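Local coordinates for putative glycosyltransferase (GalT1) (Streptococcus parasanguinis, PDB 4PHR), which probably transfers a sugar from a nucleotide-sugar donor, and binds UDP through its GT-D-type glycosyltransferase domain, the part of the longer protein described here, at residues E152-R157 / R173-S178; L226-S231 / H250-N255; L148-G153 / L200-L205. All coordinates share one frame; numbering follows the deposited sequence.

Contact 1 of 3, residues E152-R157 / R173-S178. With UDP (uridine-5'-diphosphate), chain B.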
# COMPACT_ATOMS: atom_id res chain seq x y z
N GLU A 152 -0.63 9.99 5.75
CA GLU A 152 -0.38 8.78 6.53
C GLU A 152 -0.98 8.96 7.91
O GLU A 152 -1.43 10.05 8.27
CB GLU A 152 1.13 8.52 6.64
CG GLU A 152 1.86 9.63 7.37
CD GLU A 152 3.35 9.38 7.57
OE1 GLU A 152 3.86 8.35 7.07
OE2 GLU A 152 4.00 10.21 8.25
N GLY A 153 -0.97 7.88 8.69
CA GLY A 153 -1.51 7.93 10.04
C GLY A 153 -0.50 8.42 11.05
O GLY A 153 0.70 8.51 10.77
N ALA A 154 -0.99 8.71 12.25
CA ALA A 154 -0.14 9.27 13.30
C ALA A 154 1.00 8.37 13.76
O ALA A 154 2.01 8.86 14.28
CB ALA A 154 -1.00 9.70 14.49
N THR A 155 0.85 7.06 13.60
CA THR A 155 1.92 6.12 13.99
C THR A 155 2.78 5.66 12.80
O THR A 155 3.80 5.01 13.00
CB THR A 155 1.36 4.88 14.73
OG1 THR A 155 0.47 4.15 13.87
CG2 THR A 155 0.63 5.30 16.00
N SER A 156 2.37 6.00 11.58
CA SER A 156 3.04 5.51 10.37
C SER A 156 4.49 6.00 10.29
O SER A 156 5.42 5.21 10.07
CB SER A 156 2.28 5.96 9.12
OG SER A 156 0.96 5.46 9.11
N ARG A 157 4.68 7.30 10.45
CA ARG A 157 6.01 7.91 10.48
C ARG A 157 6.93 7.38 9.37
O ARG A 157 8.08 6.98 9.61
CB ARG A 157 6.61 7.77 11.87
CG ARG A 157 5.70 8.46 12.88
CD ARG A 157 6.17 8.39 14.30
NE ARG A 157 5.29 9.23 15.12
CZ ARG A 157 5.72 10.17 15.95
NH1 ARG A 157 7.02 10.37 16.10
NH2 ARG A 157 4.85 10.88 16.64
N ARG A 173 3.50 16.59 5.27
CA ARG A 173 2.71 15.45 5.74
C ARG A 173 1.34 15.89 6.23
O ARG A 173 1.22 16.86 6.96
CB ARG A 173 3.42 14.72 6.89
CG ARG A 173 4.78 14.17 6.54
CD ARG A 173 5.48 13.51 7.74
NE ARG A 173 6.85 13.19 7.38
CZ ARG A 173 7.30 11.97 7.08
NH1 ARG A 173 6.50 10.90 7.15
NH2 ARG A 173 8.57 11.83 6.75
N LEU A 174 0.33 15.14 5.82
CA LEU A 174 -1.01 15.29 6.37
C LEU A 174 -1.20 14.08 7.27
O LEU A 174 -1.26 12.94 6.79
CB LEU A 174 -2.05 15.30 5.25
CG LEU A 174 -3.51 15.61 5.58
CD1 LEU A 174 -3.62 16.99 6.21
CD2 LEU A 174 -4.38 15.51 4.32
N VAL A 175 -1.27 14.31 8.57
CA VAL A 175 -1.24 13.20 9.52
C VAL A 175 -2.66 12.89 9.99
O VAL A 175 -3.31 13.73 10.61
CB VAL A 175 -0.31 13.49 10.71
CG1 VAL A 175 -0.31 12.34 11.69
CG2 VAL A 175 1.11 13.75 10.19
N CYS A 176 -3.11 11.68 9.67
CA CYS A 176 -4.48 11.25 9.86
C CYS A 176 -4.58 10.23 10.99
O CYS A 176 -3.57 9.83 11.56
CB CYS A 176 -4.98 10.64 8.55
SG CYS A 176 -4.81 11.75 7.11
N PRO A 177 -5.81 9.79 11.30
CA PRO A 177 -5.93 8.80 12.37
C PRO A 177 -5.25 7.48 12.01
O PRO A 177 -5.28 7.07 10.84
CB PRO A 177 -7.44 8.61 12.51
CG PRO A 177 -8.02 9.90 12.03
CD PRO A 177 -7.13 10.28 10.87
N SER A 178 -4.62 6.85 12.99
CA SER A 178 -3.94 5.57 12.79
C SER A 178 -4.91 4.41 12.67
O SER A 178 -4.54 3.32 12.25
CB SER A 178 -2.96 5.31 13.94
OG SER A 178 -3.65 5.27 15.18
N1 UDP B . -3.17 3.22 8.44
C2 UDP B . -3.53 4.39 9.06
N3 UDP B . -4.85 4.63 9.36
C4 UDP B . -5.82 3.71 9.03
C5 UDP B . -5.46 2.53 8.40
C6 UDP B . -4.11 2.25 8.24
O2 UDP B . -2.68 5.21 9.39
O4 UDP B . -7.00 3.99 9.30
C1' UDP B . -1.77 3.02 8.06
C2' UDP B . -0.90 2.08 8.86
O2' UDP B . -0.43 2.71 10.03
C3' UDP B . 0.20 1.81 7.86
C4' UDP B . -0.53 1.83 6.53
O4' UDP B . -1.79 2.45 6.77
O3' UDP B . 1.14 2.86 7.88
C5' UDP B . -0.71 0.43 5.96
O5' UDP B . -1.47 0.53 4.76
PA UDP B . -1.89 -0.77 3.90
O1A UDP B . -2.82 -1.60 4.69
O2A UDP B . -2.38 -0.26 2.60
O3A UDP B . -0.47 -1.54 3.77
PB UDP B . 0.01 -2.85 2.93
O1B UDP B . 0.14 -3.95 3.94
O2B UDP B . 1.33 -2.45 2.38
O3B UDP B . -1.02 -3.17 1.89

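Contact 2 of 3, residues L226-S231 / H250-N255. With UDP (uridine-5'-diphosphate), chain B.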
# COMPACT_ATOMS: atom_id res chain seq x y z
N LEU A 226 1.26 3.50 -1.00
CA LEU A 226 2.49 2.79 -0.61
C LEU A 226 2.42 2.00 0.70
O LEU A 226 3.41 1.38 1.09
CB LEU A 226 3.68 3.75 -0.56
CG LEU A 226 4.23 4.26 -1.90
CD1 LEU A 226 5.39 5.22 -1.68
CD2 LEU A 226 4.64 3.08 -2.78
N GLY A 227 1.28 2.05 1.38
CA GLY A 227 1.03 1.16 2.50
C GLY A 227 2.17 1.01 3.50
O GLY A 227 2.63 1.99 4.07
N HIS A 228 2.62 -0.23 3.68
CA HIS A 228 3.61 -0.59 4.71
C HIS A 228 5.07 -0.50 4.25
O HIS A 228 5.95 -1.16 4.83
CB HIS A 228 3.30 -1.99 5.26
CG HIS A 228 2.27 -1.99 6.35
ND1 HIS A 228 1.14 -2.77 6.29
CD2 HIS A 228 2.22 -1.33 7.53
CE1 HIS A 228 0.43 -2.59 7.40
NE2 HIS A 228 1.07 -1.73 8.16
N ILE A 229 5.34 0.29 3.22
CA ILE A 229 6.70 0.37 2.68
C ILE A 229 7.75 0.67 3.76
O ILE A 229 8.86 0.14 3.73
CB ILE A 229 6.82 1.39 1.51
CG1 ILE A 229 8.19 1.27 0.84
CG2 ILE A 229 6.54 2.81 1.98
CD1 ILE A 229 8.42 -0.10 0.24
N ASP A 230 7.40 1.50 4.74
CA ASP A 230 8.39 1.86 5.76
C ASP A 230 8.85 0.67 6.60
O ASP A 230 10.04 0.53 6.89
CB ASP A 230 7.87 2.95 6.69
CG ASP A 230 8.90 3.34 7.74
OD1 ASP A 230 9.75 4.22 7.45
OD2 ASP A 230 8.88 2.75 8.84
N SER A 231 7.91 -0.18 7.01
CA SER A 231 8.26 -1.36 7.80
C SER A 231 9.19 -2.25 7.01
O SER A 231 10.19 -2.76 7.54
CB SER A 231 7.01 -2.17 8.17
OG SER A 231 6.17 -1.45 9.04
N HIS A 250 4.61 2.50 14.19
CA HIS A 250 3.81 1.36 13.74
C HIS A 250 4.67 0.32 13.01
O HIS A 250 5.55 0.69 12.23
CB HIS A 250 2.74 1.88 12.78
CG HIS A 250 1.97 0.81 12.07
ND1 HIS A 250 0.97 0.09 12.68
CD2 HIS A 250 2.06 0.35 10.80
CE1 HIS A 250 0.47 -0.77 11.81
NE2 HIS A 250 1.12 -0.64 10.67
N THR A 251 4.40 -0.96 13.24
CA THR A 251 5.04 -2.03 12.48
C THR A 251 4.00 -2.87 11.75
O THR A 251 3.04 -3.32 12.36
CB THR A 251 5.84 -2.99 13.38
OG1 THR A 251 6.75 -2.25 14.20
CG2 THR A 251 6.64 -3.95 12.52
N ALA A 252 4.22 -3.10 10.45
CA ALA A 252 3.36 -4.00 9.67
C ALA A 252 3.16 -5.33 10.39
O ALA A 252 4.11 -5.91 10.91
CB ALA A 252 3.98 -4.25 8.30
N GLU A 253 1.91 -5.79 10.40
CA GLU A 253 1.50 -7.09 10.94
C GLU A 253 1.41 -7.15 12.47
O GLU A 253 1.02 -8.17 13.04
CB GLU A 253 2.33 -8.25 10.38
CG GLU A 253 1.88 -8.70 8.99
CD GLU A 253 2.40 -7.82 7.87
OE1 GLU A 253 3.63 -7.78 7.67
OE2 GLU A 253 1.59 -7.16 7.19
N PHE A 254 1.75 -6.05 13.11
CA PHE A 254 1.45 -5.88 14.52
C PHE A 254 0.19 -5.04 14.57
O PHE A 254 0.23 -3.82 14.35
CB PHE A 254 2.61 -5.22 15.25
CG PHE A 254 3.80 -6.11 15.40
CD1 PHE A 254 4.65 -6.36 14.33
CD2 PHE A 254 4.07 -6.73 16.60
CE1 PHE A 254 5.73 -7.19 14.46
CE2 PHE A 254 5.16 -7.57 16.74
CZ PHE A 254 5.99 -7.80 15.67
N ASN A 255 -0.93 -5.70 14.85
CA ASN A 255 -2.25 -5.21 14.46
C ASN A 255 -3.03 -4.37 15.47
O ASN A 255 -4.24 -4.19 15.31
CB ASN A 255 -3.12 -6.38 13.98
CG ASN A 255 -2.71 -6.88 12.61
OD1 ASN A 255 -2.24 -6.10 11.77
ND2 ASN A 255 -2.88 -8.17 12.37
N1 UDP B . -3.17 3.22 8.44
C2 UDP B . -3.53 4.39 9.06
N3 UDP B . -4.85 4.63 9.36
C4 UDP B . -5.82 3.71 9.03
C5 UDP B . -5.46 2.53 8.40
C6 UDP B . -4.11 2.25 8.24
O2 UDP B . -2.68 5.21 9.39
O4 UDP B . -7.00 3.99 9.30
C1' UDP B . -1.77 3.02 8.06
C2' UDP B . -0.90 2.08 8.86
O2' UDP B . -0.43 2.71 10.03
C3' UDP B . 0.20 1.81 7.86
C4' UDP B . -0.53 1.83 6.53
O4' UDP B . -1.79 2.45 6.77
O3' UDP B . 1.14 2.86 7.88
C5' UDP B . -0.71 0.43 5.96
O5' UDP B . -1.47 0.53 4.76
PA UDP B . -1.89 -0.77 3.90
O1A UDP B . -2.82 -1.60 4.69
O2A UDP B . -2.38 -0.26 2.60
O3A UDP B . -0.47 -1.54 3.77
PB UDP B . 0.01 -2.85 2.93
O1B UDP B . 0.14 -3.95 3.94
O2B UDP B . 1.33 -2.45 2.38
O3B UDP B . -1.02 -3.17 1.89
O HOH W 1 7.18 0.88 9.89

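Contact 3 of 3, residues L148-G153 / L200-L205. With UDP (uridine-5'-diphosphate), chain B.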
# COMPACT_ATOMS: atom_id res chain seq x y z
N LEU A 148 7.08 16.12 -2.12
CA LEU A 148 6.12 15.11 -1.70
C LEU A 148 5.05 15.65 -0.77
O LEU A 148 5.32 16.50 0.08
CB LEU A 148 6.83 13.97 -0.97
CG LEU A 148 7.88 13.21 -1.76
CD1 LEU A 148 8.53 12.13 -0.90
CD2 LEU A 148 7.25 12.63 -3.02
N LEU A 149 3.84 15.12 -0.93
CA LEU A 149 2.82 15.22 0.10
C LEU A 149 2.54 13.79 0.56
O LEU A 149 2.09 12.97 -0.22
CB LEU A 149 1.54 15.86 -0.45
CG LEU A 149 0.37 15.95 0.52
CD1 LEU A 149 0.74 16.77 1.76
CD2 LEU A 149 -0.85 16.55 -0.17
N ILE A 150 2.87 13.50 1.81
CA ILE A 150 2.64 12.17 2.36
C ILE A 150 1.41 12.22 3.25
O ILE A 150 1.35 13.03 4.18
CB ILE A 150 3.86 11.67 3.18
CG1 ILE A 150 5.09 11.54 2.27
CG2 ILE A 150 3.52 10.38 3.91
CD1 ILE A 150 6.34 11.12 3.02
N VAL A 151 0.43 11.39 2.94
CA VAL A 151 -0.79 11.30 3.71
C VAL A 151 -0.73 9.96 4.42
O VAL A 151 -0.72 8.92 3.77
CB VAL A 151 -2.04 11.38 2.80
CG1 VAL A 151 -3.33 11.36 3.63
CG2 VAL A 151 -1.99 12.63 1.92
N GLU A 152 -0.63 9.99 5.75
CA GLU A 152 -0.38 8.78 6.53
C GLU A 152 -0.98 8.96 7.91
O GLU A 152 -1.43 10.05 8.27
CB GLU A 152 1.13 8.52 6.64
CG GLU A 152 1.86 9.63 7.37
CD GLU A 152 3.35 9.38 7.57
OE1 GLU A 152 3.86 8.35 7.07
OE2 GLU A 152 4.00 10.21 8.25
N GLY A 153 -0.97 7.88 8.69
CA GLY A 153 -1.51 7.93 10.04
C GLY A 153 -0.50 8.42 11.05
O GLY A 153 0.70 8.51 10.77
N LEU A 200 3.97 15.26 -5.67
CA LEU A 200 3.59 13.87 -5.84
C LEU A 200 3.00 13.42 -4.51
O LEU A 200 3.57 13.68 -3.45
CB LEU A 200 4.84 13.04 -6.17
CG LEU A 200 4.71 11.52 -6.19
CD1 LEU A 200 3.76 11.09 -7.30
CD2 LEU A 200 6.08 10.87 -6.40
N ILE A 201 1.86 12.74 -4.55
CA ILE A 201 1.17 12.35 -3.33
C ILE A 201 1.44 10.88 -3.04
O ILE A 201 1.26 10.04 -3.92
CB ILE A 201 -0.36 12.58 -3.45
CG1 ILE A 201 -0.67 14.03 -3.89
CG2 ILE A 201 -1.06 12.24 -2.14
CD1 ILE A 201 -2.13 14.25 -4.28
N LEU A 202 1.91 10.58 -1.83
CA LEU A 202 2.14 9.21 -1.39
C LEU A 202 1.19 8.96 -0.24
O LEU A 202 1.06 9.80 0.65
CB LEU A 202 3.58 9.02 -0.89
CG LEU A 202 4.70 9.41 -1.86
CD1 LEU A 202 6.07 9.11 -1.24
CD2 LEU A 202 4.53 8.71 -3.21
N VAL A 203 0.50 7.82 -0.26
CA VAL A 203 -0.53 7.57 0.74
C VAL A 203 -0.26 6.25 1.45
O VAL A 203 -0.08 5.22 0.80
CB VAL A 203 -1.94 7.54 0.11
CG1 VAL A 203 -3.00 7.51 1.20
CG2 VAL A 203 -2.14 8.74 -0.81
N MET A 204 -0.26 6.29 2.78
CA MET A 204 -0.05 5.11 3.62
C MET A 204 -1.18 5.12 4.64
O MET A 204 -1.05 5.68 5.73
CB MET A 204 1.32 5.15 4.31
CG MET A 204 2.52 5.16 3.35
SD MET A 204 2.79 6.77 2.55
CE MET A 204 4.56 6.73 2.26
N LEU A 205 -2.31 4.51 4.28
CA LEU A 205 -3.53 4.75 5.04
C LEU A 205 -4.57 3.63 4.88
O LEU A 205 -5.77 3.88 4.87
CB LEU A 205 -4.14 6.12 4.68
CG LEU A 205 -4.94 6.80 5.79
CD1 LEU A 205 -4.01 7.32 6.90
CD2 LEU A 205 -5.79 7.94 5.23
N1 UDP B . -3.17 3.22 8.44
C2 UDP B . -3.53 4.39 9.06
N3 UDP B . -4.85 4.63 9.36
C4 UDP B . -5.82 3.71 9.03
C5 UDP B . -5.46 2.53 8.40
C6 UDP B . -4.11 2.25 8.24
O2 UDP B . -2.68 5.21 9.39
O4 UDP B . -7.00 3.99 9.30
C1' UDP B . -1.77 3.02 8.06
C2' UDP B . -0.90 2.08 8.86
O2' UDP B . -0.43 2.71 10.03
C3' UDP B . 0.20 1.81 7.86
C4' UDP B . -0.53 1.83 6.53
O4' UDP B . -1.79 2.45 6.77
O3' UDP B . 1.14 2.86 7.88
C5' UDP B . -0.71 0.43 5.96
O5' UDP B . -1.47 0.53 4.76
PA UDP B . -1.89 -0.77 3.90
O1A UDP B . -2.82 -1.60 4.69
O2A UDP B . -2.38 -0.26 2.60
O3A UDP B . -0.47 -1.54 3.77
PB UDP B . 0.01 -2.85 2.93
O1B UDP B . 0.14 -3.95 3.94
O2B UDP B . 1.33 -2.45 2.38
O3B UDP B . -1.02 -3.17 1.89

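Contact 1 of 3, residues E152-R157 / R173-S178
Strands 147-153 and 170-176 run parallel and pair up to their C-terminal ends, where both chains turn off the sheet. E152 sits across from V175: its N-H reaches L174 O at 3.2 Å, nearly along the C=O axis, and its O takes C176 N-H at 2.7 Å in the carbonyl plane. Beyond G153 the pairing fades into a weak, bent bond from A154 N to C176 O (2.9 Å, 121°). E152 starts with CG in the crowded position between N and carbonyl carbon (chi1 62°), then extends so that OE2 meets R173 NH1 at 2.8 Å in a buried salt bridge. E152 OE2 lies near the guanidinium plane of R173, while NH1 comes in from above the carboxylate plane, 40° out of it. S158 OG holds OE1, and Q271 holds R173 NE. As is usual for parallel alpha/beta sheets, the strand ends carry the ligand site: P177 O accepts N3-H of the UDP uracil at 2.9 Å, and S156 OG hydrogen-bonds UDP O3' at 2.9 Å. G153 N donates to the same S156 OG, helping to fix it. G153 has no side chain, and its CA lies 3.0 Å from UDP O2. V175 CG1 packs against A154 CA at 3.5 Å.

Contact 2 of 3, residues L226-S231 / H250-N255
The N-terminus of helix 229-238 holds the diphosphate of UDP, and the loop with H250 lies against this helix end and the ribose. A type II' turn from L226 to I229 leads into the helix, with H228 at the N-cap position. H228 grips the beta-phosphate twice: its backbone N donates to UDP O2B at 2.9 Å and its ring ND1 to UDP O1B at 2.8 Å, both nearly straight. A manganese ion lies about 4 Å from the H228 side chain, between nearest atoms. With ND1 donating to phosphate, the far ring nitrogen meets the second histidine: H228 NE2 and H250 NE2 are 2.7 Å apart in a hydrogen bond whose proton could sit on either. The rings touch rim to rim with planes only 13° apart, so neither covers the other. H228 is sandwiched, A252 CB making a CH-pi contact over one face and UDP C5' lying over the centre of the other at 3.5 Å. UDP O2' sits over the H250 face. D257 OD1 takes H250 ND1, so H228, H250 and D257 form a chain of polar contacts leading away from the phosphate, which might help H250 carry positive charge. S231 OG, anti to its carbonyl carbon (chi1 -66°), accepts A252 N-H at 2.9 Å and anchors the loop to the first helical turn. Water 1 hydrogen-bonds D230 OD2, which also pairs with K249, and H250 O, bridging the segments. A phosphate bound at a helix N-terminus is a familiar arrangement in nucleotide-binding sites.

Contact 3 of 3, residues L148-G153 / L200-L205
V151 O is gripped twice by the neighbouring strand, by M204 N-H at 2.8 Å (170°), nearly along the C=O axis, and by a CA-H...O contact from V203 CA at 3.3 Å. It belongs to a regular parallel ladder at the middle of the five-stranded sheet, with strand 200-204 beside strand 147-153 and helices 185-195 and 206-218 packed on one face. L149 N to L200 O, L202 N to L149 O and V151 N to L202 O complete the ladder, the last at 2.9 Å. On the face of L148, I150, L200, L202 and M204, L148 and L200 lie side by side with CD2 against CD2 at 4.0 Å, while L148 CD1 reaches obliquely to L202 CD1. M204 bends at chi2 (76°), which brings SD to I150 CG2 at 3.9 Å. The other face joins V151 CG2 to I201 CG2, the two side chains pointing the same way, and V151 and V203 both meet L212 of helix 206-218. At the ligand end L205 turns its CG roughly anti to the backbone N (chi1 -151°); its CD1 packs against the E152-G153 peptide, 3.6 Å from G153 N, and comes within 3.5 Å of UDP O2.

How the contacts relate
Strand 147-153 is shared: contact 3 pairs it with 200-204 and contact 1 with 170-176, their centres about 9 Å apart, so E152 and G153 belong to both. I150 O, facing the contact 1 side, lies 2.9 Å from L174 N, and C176 CB packs on L205 CD1 at 3.8 Å. Contact 2 joins contact 3 where L226 N lies 2.8 Å from V203 O, and contact 1 where T155 O lies 2.9 Å from H250 N. All three meet at one UDP: contact 1 holds uracil and ribose, contact 3 flanks the base and sugar, and contact 2, about 12 and 14 Å from contacts 1 and 3 between centres, holds the beta-phosphate near manganese.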